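Local coordinates for protein dihydroorotase (PDB 6L0A) that catalyses the zinc-dependent, reversible interconversion of N-carbamoyl-L-aspartate (ureidosuccinic acid) and dihydroorotate, the third step of de novo pyrimidine biosynthesis, at residues A21-E24 and L25-K29; G276-S279 and Q280-A283. All coordinates share one frame; numbering follows the deposited sequence.

Interaction 1 of 2, residues A21-E24 and L25-K29; sequences AMCE and LVTPK
The carbonyl oxygen of C23 is gripped twice by T27, one helical turn further on. T27 N donates to C23 O at 3.0 Å, nearly straight at 164°, and T27 OG1 adds a second bond to that oxygen at 2.9 Å, the two donors arriving from opposite faces of the carbonyl plane. The hydroxyl can bend back in this way because OG1 stands beside its own backbone N and anti to the carbonyl carbon (chi1 -59°). The same turn brings T27 OG1 to 3.3 Å from C23 SG, with L61 and L64 of helix 51-64 packed against both side chains. Just before this, L25 N bonds to A21 O and V26 N to M22 O, each at 3.0 Å. The regular pattern then breaks at P28, which has no N-H to offer: its ring atom CD lies 3.2 Å from E24 O. Within the kink, K29 N turns to V26 O, and the K29 side chain folds back so that K29 NZ donates to L25 O at 2.8 Å, a side-chain bond to the carbonyl one turn earlier. On another flank M22, bent at chi2 and chi3, lays SD obliquely across V26 CG2 at 3.9 Å, and I346 touches both residues as well as L25. Such i to i+4 pairing, with a threonine hydroxyl returned to the preceding turn and a proline kink after it, is familiar from alpha-helices. Here it belongs to helix 20-32, the helix of the beta-alpha-beta unit between strands 11-15 and 37-40, in a hydrolase of the TIM-barrel clan.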
loop_
_atom_site.group_PDB
_atom_site.type_symbol
_atom_site.label_atom_id
_atom_site.label_comp_id
_atom_site.label_asym_id
_atom_site.label_seq_id
_atom_site.Cartn_x
_atom_site.Cartn_y
_atom_site.Cartn_z
ATOM N N ALA C 21 23.288 -19.004 0.990
ATOM C CA ALA C 21 22.297 -20.061 0.796
ATOM C C ALA C 21 21.158 -19.611 -0.106
ATOM O O ALA C 21 20.637 -20.405 -0.899
ATOM C CB ALA C 21 21.741 -20.526 2.146
ATOM N N MET C 22 20.732 -18.349 0.015
ATOM C CA MET C 22 19.674 -17.864 -0.862
ATOM C C MET C 22 20.100 -17.974 -2.319
ATOM O O MET C 22 19.314 -18.398 -3.172
ATOM C CB MET C 22 19.314 -16.419 -0.506
ATOM C CG MET C 22 18.217 -15.830 -1.389
ATOM S SD MET C 22 16.650 -16.681 -1.167
ATOM C CE MET C 22 15.974 -15.783 0.255
ATOM N N CYS C 23 21.354 -17.615 -2.604
ATOM C CA CYS C 23 21.889 -17.706 -3.960
ATOM C C CYS C 23 21.907 -19.145 -4.461
ATOM O O CYS C 23 21.615 -19.406 -5.631
ATOM C CB CYS C 23 23.296 -17.117 -3.994
ATOM S SG CYS C 23 24.018 -16.972 -5.645
ATOM N N GLU C 24 22.281 -20.086 -3.597
ATOM C CA GLU C 24 22.271 -21.492 -3.989
ATOM C C GLU C 24 20.865 -21.973 -4.310
ATOM O O GLU C 24 20.680 -22.808 -5.203
ATOM C CB GLU C 24 22.887 -22.338 -2.874
ATOM C CG GLU C 24 24.313 -21.924 -2.546
ATOM C CD GLU C 24 24.984 -22.866 -1.570
ATOM O OE1 GLU C 24 24.326 -23.831 -1.119
ATOM O OE2 GLU C 24 26.174 -22.637 -1.258
ATOM N N LEU C 25 19.861 -21.449 -3.604
ATOM C CA LEU C 25 18.486 -21.831 -3.892
ATOM C C LEU C 25 18.023 -21.255 -5.222
ATOM O O LEU C 25 17.436 -21.960 -6.044
ATOM C CB LEU C 25 17.575 -21.367 -2.750
ATOM C CG LEU C 25 16.057 -21.518 -2.861
ATOM C CD1 LEU C 25 15.640 -22.942 -3.205
ATOM C CD2 LEU C 25 15.417 -21.078 -1.552
ATOM N N VAL C 26 18.306 -19.978 -5.462
ATOM C CA VAL C 26 17.599 -19.235 -6.498
ATOM C C VAL C 26 18.295 -19.289 -7.853
ATOM O O VAL C 26 17.622 -19.282 -8.882
ATOM C CB VAL C 26 17.408 -17.785 -6.023
ATOM C CG1 VAL C 26 16.988 -16.883 -7.174
ATOM C CG2 VAL C 26 16.372 -17.762 -4.903
ATOM N N THR C 27 19.620 -19.332 -7.876
ATOM C CA THR C 27 20.328 -19.279 -9.153
ATOM C C THR C 27 19.947 -20.413 -10.095
ATOM O O THR C 27 19.758 -20.140 -11.293
ATOM C CB THR C 27 21.843 -19.242 -8.906
ATOM O OG1 THR C 27 22.165 -18.097 -8.113
ATOM C CG2 THR C 27 22.604 -19.152 -10.241
ATOM N N PRO C 28 19.777 -21.663 -9.647
ATOM C CA PRO C 28 19.261 -22.694 -10.565
ATOM C C PRO C 28 17.860 -22.410 -11.074
ATOM O O PRO C 28 17.495 -22.915 -12.145
ATOM C CB PRO C 28 19.303 -23.978 -9.720
ATOM C CG PRO C 28 20.303 -23.711 -8.645
ATOM C CD PRO C 28 20.132 -22.232 -8.334
ATOM N N LYS C 29 17.056 -21.622 -10.346
ATOM C CA LYS C 29 15.694 -21.341 -10.783
ATOM C C LYS C 29 15.630 -20.416 -11.991
ATOM O O LYS C 29 14.563 -20.308 -12.607
ATOM C CB LYS C 29 14.882 -20.730 -9.632
ATOM C CG LYS C 29 14.986 -21.508 -8.327
ATOM C CD LYS C 29 14.288 -22.857 -8.474
ATOM C CE LYS C 29 14.150 -23.558 -7.130
ATOM N NZ LYS C 29 15.482 -23.955 -6.605
#

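Interaction 2 of 2, residues G276-S279 and Q280-A283; sequences GVYS and QSFA
S279 and Q280 begin a tight turn, and the Y278 ring, from just before it, lies back over Q280. With CG anti to the backbone N (chi1 175°), the Y278 ring lies with Q280 N 3.9 Å above its plane and over its centre, while Q280 CB rests 3.7 Å from Y278 CE1. The side chains of Y278 and Q280 cross at about a right angle, the ring and amide planes being 83° apart, and the amide runs on to D12, which accepts from NE2. At the ring edge, in its plane, Y278 OH and S281 OG share a short hydrogen bond of 2.7 Å that either hydroxyl could donate. The turn is closed by a weak bond, F282 N to S279 O at 3.3 Å; S279 O also touches A283 CB, while S279 N bonds to S259 OG. A phenylalanine in place of Y278 would keep the cover over Q280 but would probably leave S281 OG without its hydroxyl mate and the ring edge less firmly fixed. The hydroxyls of Y278 and S281 thus satisfy each other in a buried contact, the Q280 amide nitrogen is taken up by D12, and the hydroxyl pair ties the ring to the short 3-10 segment that leads to F282, the N-cap of helix 283-293.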
loop_
_atom_site.group_PDB
_atom_site.type_symbol
_atom_site.label_atom_id
_atom_site.label_comp_id
_atom_site.label_asym_id
_atom_site.label_seq_id
_atom_site.Cartn_x
_atom_site.Cartn_y
_atom_site.Cartn_z
ATOM N N GLY C 276 9.961 -6.415 -2.718
ATOM C CA GLY C 276 10.355 -7.354 -3.751
ATOM C C GLY C 276 9.418 -8.526 -3.935
ATOM O O GLY C 276 8.900 -9.095 -2.963
ATOM N N VAL C 277 9.209 -8.899 -5.196
ATOM C CA VAL C 277 8.386 -10.037 -5.576
ATOM C C VAL C 277 9.313 -11.087 -6.169
ATOM O O VAL C 277 10.208 -10.751 -6.953
ATOM C CB VAL C 277 7.301 -9.620 -6.588
ATOM C CG1 VAL C 277 6.595 -10.856 -7.187
ATOM C CG2 VAL C 277 6.283 -8.653 -5.926
ATOM N N TYR C 278 9.107 -12.354 -5.791
ATOM C CA TYR C 278 9.925 -13.459 -6.293
ATOM C C TYR C 278 9.208 -14.141 -7.453
ATOM O O TYR C 278 8.230 -14.870 -7.249
ATOM C CB TYR C 278 10.239 -14.477 -5.200
ATOM C CG TYR C 278 10.974 -15.658 -5.791
ATOM C CD1 TYR C 278 12.310 -15.552 -6.140
ATOM C CD2 TYR C 278 10.315 -16.854 -6.060
ATOM C CE1 TYR C 278 13.000 -16.626 -6.719
ATOM C CE2 TYR C 278 10.995 -17.939 -6.646
ATOM C CZ TYR C 278 12.331 -17.808 -6.977
ATOM O OH TYR C 278 13.009 -18.876 -7.553
ATOM N N SER C 279 9.731 -13.956 -8.664
ATOM C CA SER C 279 9.103 -14.500 -9.855
ATOM C C SER C 279 9.999 -15.460 -10.634
ATOM O O SER C 279 9.563 -15.970 -11.672
ATOM C CB SER C 279 8.645 -13.364 -10.784
ATOM O OG SER C 279 9.738 -12.528 -11.132
ATOM N N GLN C 280 11.220 -15.733 -10.169
ATOM C CA GLN C 280 12.183 -16.449 -11.016
ATOM C C GLN C 280 11.691 -17.844 -11.382
ATOM O O GLN C 280 11.826 -18.267 -12.538
ATOM C CB GLN C 280 13.537 -16.545 -10.330
ATOM C CG GLN C 280 14.691 -16.652 -11.312
ATOM C CD GLN C 280 14.953 -15.328 -12.002
ATOM O OE1 GLN C 280 15.408 -14.377 -11.369
ATOM N NE2 GLN C 280 14.631 -15.244 -13.294
ATOM N N SER C 281 11.118 -18.571 -10.415
ATOM C CA SER C 281 10.789 -19.987 -10.615
ATOM C C SER C 281 9.787 -20.226 -11.739
ATOM O O SER C 281 9.723 -21.344 -12.271
ATOM C CB SER C 281 10.245 -20.593 -9.316
ATOM O OG SER C 281 11.276 -20.821 -8.361
ATOM N N PHE C 282 8.992 -19.226 -12.114
ATOM C CA PHE C 282 8.008 -19.409 -13.174
ATOM C C PHE C 282 8.005 -18.223 -14.116
ATOM O O PHE C 282 6.972 -17.893 -14.699
ATOM C CB PHE C 282 6.611 -19.652 -12.587
ATOM C CG PHE C 282 6.564 -20.836 -11.670
ATOM C CD1 PHE C 282 6.349 -22.109 -12.179
ATOM C CD2 PHE C 282 6.778 -20.692 -10.312
ATOM C CE1 PHE C 282 6.326 -23.209 -11.343
ATOM C CE2 PHE C 282 6.765 -21.788 -9.472
ATOM C CZ PHE C 282 6.539 -23.049 -9.990
ATOM N N ALA C 283 9.175 -17.595 -14.289
ATOM C CA ALA C 283 9.272 -16.312 -14.974
ATOM C C ALA C 283 8.577 -16.330 -16.333
ATOM O O ALA C 283 7.666 -15.540 -16.587
ATOM C CB ALA C 283 10.749 -15.927 -15.113
#

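Interaction 1 comes first along the chain, within helix 20-32 after strand 11-15; interaction 2 follows much later, in the loop between strand 253-255 and helix 283-293. Folding nevertheless sets their centres only 12 Å apart, on the same side of the chain's centre. They meet by packing: K29 CB lies 3.4 Å from Y278 OH, K29 CD comes near S281 OG, and V26 CG2 sits 4.0 Å from Y278 CE1. Helix 20-32 and the loop thus pack against each other near the zinc site. The side chains of V26 and Q280 are about 12 and 10 Å from a bound zinc ion, and G276, the first residue of interaction 2, touches the bound malate.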